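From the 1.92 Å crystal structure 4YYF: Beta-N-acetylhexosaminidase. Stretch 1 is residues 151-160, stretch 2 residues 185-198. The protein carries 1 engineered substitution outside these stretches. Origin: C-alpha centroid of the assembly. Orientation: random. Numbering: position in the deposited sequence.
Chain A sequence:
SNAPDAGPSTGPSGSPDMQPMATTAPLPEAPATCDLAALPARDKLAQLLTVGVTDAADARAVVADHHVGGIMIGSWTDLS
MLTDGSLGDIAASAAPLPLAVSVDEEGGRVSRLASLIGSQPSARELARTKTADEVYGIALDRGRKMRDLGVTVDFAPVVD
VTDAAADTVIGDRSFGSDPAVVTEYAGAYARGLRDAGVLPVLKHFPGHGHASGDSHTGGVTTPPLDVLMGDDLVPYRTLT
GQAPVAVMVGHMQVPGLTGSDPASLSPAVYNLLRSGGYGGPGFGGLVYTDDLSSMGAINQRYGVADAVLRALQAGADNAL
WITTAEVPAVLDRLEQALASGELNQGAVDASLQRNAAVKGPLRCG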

# COMPACT_ATOMS: atom_id res chain seq x y z
N VAL A 151 1.69 9.10 -11.88
CA VAL A 151 1.37 8.16 -10.80
C VAL A 151 1.26 6.75 -11.39
O VAL A 151 0.67 6.58 -12.45
CB VAL A 151 0.05 8.56 -10.11
CG1 VAL A 151 -0.45 7.45 -9.17
CG2 VAL A 151 0.24 9.87 -9.35
N THR A 152 1.82 5.75 -10.69
CA THR A 152 1.69 4.34 -11.10
C THR A 152 0.88 3.46 -10.13
O THR A 152 0.37 2.39 -10.52
CB THR A 152 3.07 3.69 -11.37
OG1 THR A 152 3.81 3.56 -10.15
CG2 THR A 152 3.86 4.54 -12.34
N VAL A 153 0.77 3.90 -8.89
CA VAL A 153 0.09 3.13 -7.85
C VAL A 153 -0.84 4.04 -7.07
O VAL A 153 -0.43 5.11 -6.64
CB VAL A 153 1.10 2.54 -6.84
CG1 VAL A 153 0.36 1.78 -5.73
CG2 VAL A 153 2.11 1.61 -7.52
N ASP A 154 -2.09 3.61 -6.88
CA ASP A 154 -3.01 4.32 -5.99
C ASP A 154 -3.34 3.42 -4.81
O ASP A 154 -3.80 2.29 -5.00
CB ASP A 154 -4.31 4.71 -6.73
CG ASP A 154 -5.25 5.59 -5.89
OD1 ASP A 154 -4.87 6.01 -4.77
OD2 ASP A 154 -6.37 5.90 -6.37
N PHE A 155 -3.13 3.92 -3.60
CA PHE A 155 -3.51 3.15 -2.41
C PHE A 155 -5.01 3.26 -2.21
O PHE A 155 -5.49 3.93 -1.30
CB PHE A 155 -2.75 3.64 -1.19
CG PHE A 155 -1.26 3.39 -1.27
CD1 PHE A 155 -0.78 2.13 -1.62
CD2 PHE A 155 -0.35 4.41 -1.01
CE1 PHE A 155 0.61 1.88 -1.69
CE2 PHE A 155 1.03 4.17 -1.09
CZ PHE A 155 1.50 2.90 -1.42
N ALA A 156 -5.75 2.61 -3.11
CA ALA A 156 -7.21 2.60 -3.10
C ALA A 156 -7.62 1.43 -3.97
O ALA A 156 -6.87 1.04 -4.86
CB ALA A 156 -7.74 3.94 -3.66
N PRO A 157 -8.82 0.87 -3.75
CA PRO A 157 -9.87 1.28 -2.83
C PRO A 157 -9.71 0.68 -1.45
O PRO A 157 -9.16 -0.40 -1.26
CB PRO A 157 -11.13 0.67 -3.47
CG PRO A 157 -10.61 -0.62 -4.08
CD PRO A 157 -9.26 -0.22 -4.65
N VAL A 158 -10.23 1.42 -0.48
CA VAL A 158 -10.49 0.91 0.85
C VAL A 158 -11.56 -0.16 0.73
O VAL A 158 -12.61 0.07 0.13
CB VAL A 158 -11.03 2.05 1.74
CG1 VAL A 158 -11.58 1.51 3.07
CG2 VAL A 158 -9.93 3.08 1.97
N VAL A 159 -11.31 -1.34 1.30
CA VAL A 159 -12.33 -2.38 1.32
C VAL A 159 -12.79 -2.65 2.75
O VAL A 159 -13.58 -3.56 3.00
CB VAL A 159 -11.86 -3.68 0.62
CG1 VAL A 159 -11.57 -3.42 -0.87
CG2 VAL A 159 -10.64 -4.24 1.31
N ASP A 160 -12.30 -1.84 3.68
CA ASP A 160 -12.81 -1.85 5.04
C ASP A 160 -14.33 -1.70 5.06
O ASP A 160 -14.91 -0.96 4.26
CB ASP A 160 -12.19 -0.73 5.87
CG ASP A 160 -10.69 -0.86 6.00
OD1 ASP A 160 -10.18 -2.00 6.09
OD2 ASP A 160 -10.00 0.19 6.01
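Stretch 2, residues 185-198: YAGAYARGLRDAGV

Stretch 2 is helical from Tyr185, where the helix is already under way, to about Ala196, and it runs against an extended, largely irregular segment in the opposite sense: the start of stretch 1 lies beside the end of stretch 2, with CA of Thr152 5.1 Å from CA of Val198, whereas CA of Pro157 lies 5.6 Å from CA of Ala186. A cis peptide bond precedes Pro157. The helix closes in a Schellman motif, in which Gly197 takes a positive phi (92°), Gly197 N bonds to Arg194 O (2.9 Å) and Val198 N to Leu193 O (3.0 Å). No direct hydrogen bond joins the stretches, but one water donates to both Thr152 O (2.6 Å) and Gly197 O (3.0 Å), bridging two carbonyls that could not bond each other.

The side-chain contact is chiefly apolar packing. Pro157 lies over one helical turn, its CG 3.8 Å from Ala186 CB, its CB 4.2 Å from Tyr189 CB and its CD 3.8 Å from Ala190 CB; the ring also comes close to the helix backbone, with Pro157 CG 3.4 Å from Ala186 O. Val159 CG1 also meets Ala186 CB (3.7 Å). One turn beyond Tyr189, Leu193 CD1 approaches Ala156 O (3.6 Å) and Asp154 OD2 (3.7 Å). Past the helix, Val198 CG1 packs against Asp154 CB at 3.7 Å.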

# COMPACT_ATOMS: atom_id res chain seq x y z
N TYR A 185 -18.82 -2.20 -5.06
CA TYR A 185 -18.36 -0.84 -5.32
C TYR A 185 -16.84 -0.69 -5.31
O TYR A 185 -16.27 -0.07 -6.23
CB TYR A 185 -19.04 0.16 -4.37
CG TYR A 185 -20.44 0.50 -4.81
CD1 TYR A 185 -21.50 -0.35 -4.55
CD2 TYR A 185 -20.69 1.68 -5.51
CE1 TYR A 185 -22.79 -0.04 -4.97
CE2 TYR A 185 -21.97 2.00 -5.94
CZ TYR A 185 -23.01 1.14 -5.66
OH TYR A 185 -24.27 1.47 -6.09
N ALA A 186 -16.17 -1.25 -4.31
CA ALA A 186 -14.71 -1.20 -4.33
C ALA A 186 -14.17 -1.98 -5.54
O ALA A 186 -13.16 -1.62 -6.14
CB ALA A 186 -14.12 -1.75 -3.04
N GLY A 187 -14.84 -3.08 -5.87
CA GLY A 187 -14.45 -3.86 -7.03
C GLY A 187 -14.50 -3.03 -8.30
O GLY A 187 -13.59 -3.10 -9.14
N ALA A 188 -15.55 -2.23 -8.42
CA ALA A 188 -15.71 -1.35 -9.56
C ALA A 188 -14.63 -0.29 -9.55
O ALA A 188 -14.06 0.04 -10.61
CB ALA A 188 -17.11 -0.68 -9.54
N TYR A 189 -14.32 0.23 -8.37
CA TYR A 189 -13.33 1.29 -8.26
C TYR A 189 -11.96 0.73 -8.64
O TYR A 189 -11.18 1.38 -9.36
CB TYR A 189 -13.31 1.93 -6.85
CG TYR A 189 -12.78 3.35 -6.85
CD1 TYR A 189 -11.41 3.61 -6.89
CD2 TYR A 189 -13.64 4.45 -6.85
CE1 TYR A 189 -10.91 4.92 -6.92
CE2 TYR A 189 -13.15 5.77 -6.87
CZ TYR A 189 -11.80 5.98 -6.91
OH TYR A 189 -11.31 7.28 -6.94
N ALA A 190 -11.65 -0.47 -8.17
CA ALA A 190 -10.36 -1.09 -8.47
C ALA A 190 -10.24 -1.37 -9.96
O ALA A 190 -9.18 -1.18 -10.56
CB ALA A 190 -10.16 -2.38 -7.65
N ARG A 191 -11.35 -1.80 -10.56
CA ARG A 191 -11.38 -2.17 -11.97
C ARG A 191 -11.12 -0.93 -12.84
O ARG A 191 -10.43 -1.00 -13.86
CB ARG A 191 -12.71 -2.86 -12.31
CG ARG A 191 -12.78 -3.46 -13.71
CD ARG A 191 -13.99 -4.41 -13.86
NE ARG A 191 -15.21 -3.88 -13.25
CZ ARG A 191 -16.16 -3.22 -13.91
NH1 ARG A 191 -16.05 -3.00 -15.22
NH2 ARG A 191 -17.23 -2.79 -13.25
N GLY A 192 -11.69 0.21 -12.42
CA GLY A 192 -11.50 1.47 -13.13
C GLY A 192 -10.05 1.92 -13.09
O GLY A 192 -9.48 2.30 -14.11
N LEU A 193 -9.44 1.84 -11.91
CA LEU A 193 -8.02 2.19 -11.77
C LEU A 193 -7.17 1.28 -12.63
O LEU A 193 -6.30 1.74 -13.37
CB LEU A 193 -7.58 2.07 -10.30
CG LEU A 193 -8.14 3.09 -9.31
CD1 LEU A 193 -7.61 2.78 -7.92
CD2 LEU A 193 -7.78 4.52 -9.71
N ARG A 194 -7.42 -0.02 -12.51
CA ARG A 194 -6.70 -1.05 -13.27
C ARG A 194 -6.81 -0.80 -14.78
O ARG A 194 -5.82 -0.91 -15.51
CB ARG A 194 -7.27 -2.44 -12.90
CG ARG A 194 -6.83 -3.63 -13.73
CD ARG A 194 -7.44 -4.96 -13.15
NE ARG A 194 -7.25 -4.97 -11.70
CZ ARG A 194 -8.21 -5.01 -10.79
NH1 ARG A 194 -7.89 -4.95 -9.51
NH2 ARG A 194 -9.49 -5.11 -11.15
N ASP A 195 -8.01 -0.49 -15.25
CA ASP A 195 -8.19 -0.25 -16.69
C ASP A 195 -7.50 1.04 -17.17
O ASP A 195 -7.22 1.20 -18.37
CB ASP A 195 -9.67 -0.26 -17.09
CG ASP A 195 -10.29 -1.65 -17.03
OD1 ASP A 195 -9.53 -2.63 -16.90
OD2 ASP A 195 -11.54 -1.77 -17.10
N ALA A 196 -7.24 1.95 -16.25
CA ALA A 196 -6.44 3.14 -16.54
C ALA A 196 -4.94 2.82 -16.54
O ALA A 196 -4.12 3.61 -17.00
CB ALA A 196 -6.72 4.25 -15.52
N GLY A 197 -4.58 1.65 -16.01
CA GLY A 197 -3.19 1.24 -15.94
C GLY A 197 -2.52 1.63 -14.64
O GLY A 197 -1.29 1.59 -14.51
N VAL A 198 -3.34 1.98 -13.64
CA VAL A 198 -2.85 2.29 -12.30
C VAL A 198 -2.98 1.01 -11.49
O VAL A 198 -3.98 0.31 -11.62
CB VAL A 198 -3.72 3.39 -11.63
CG1 VAL A 198 -3.31 3.61 -10.17
CG2 VAL A 198 -3.62 4.70 -12.41
O HOH W 1 0.98 0.95 -12.62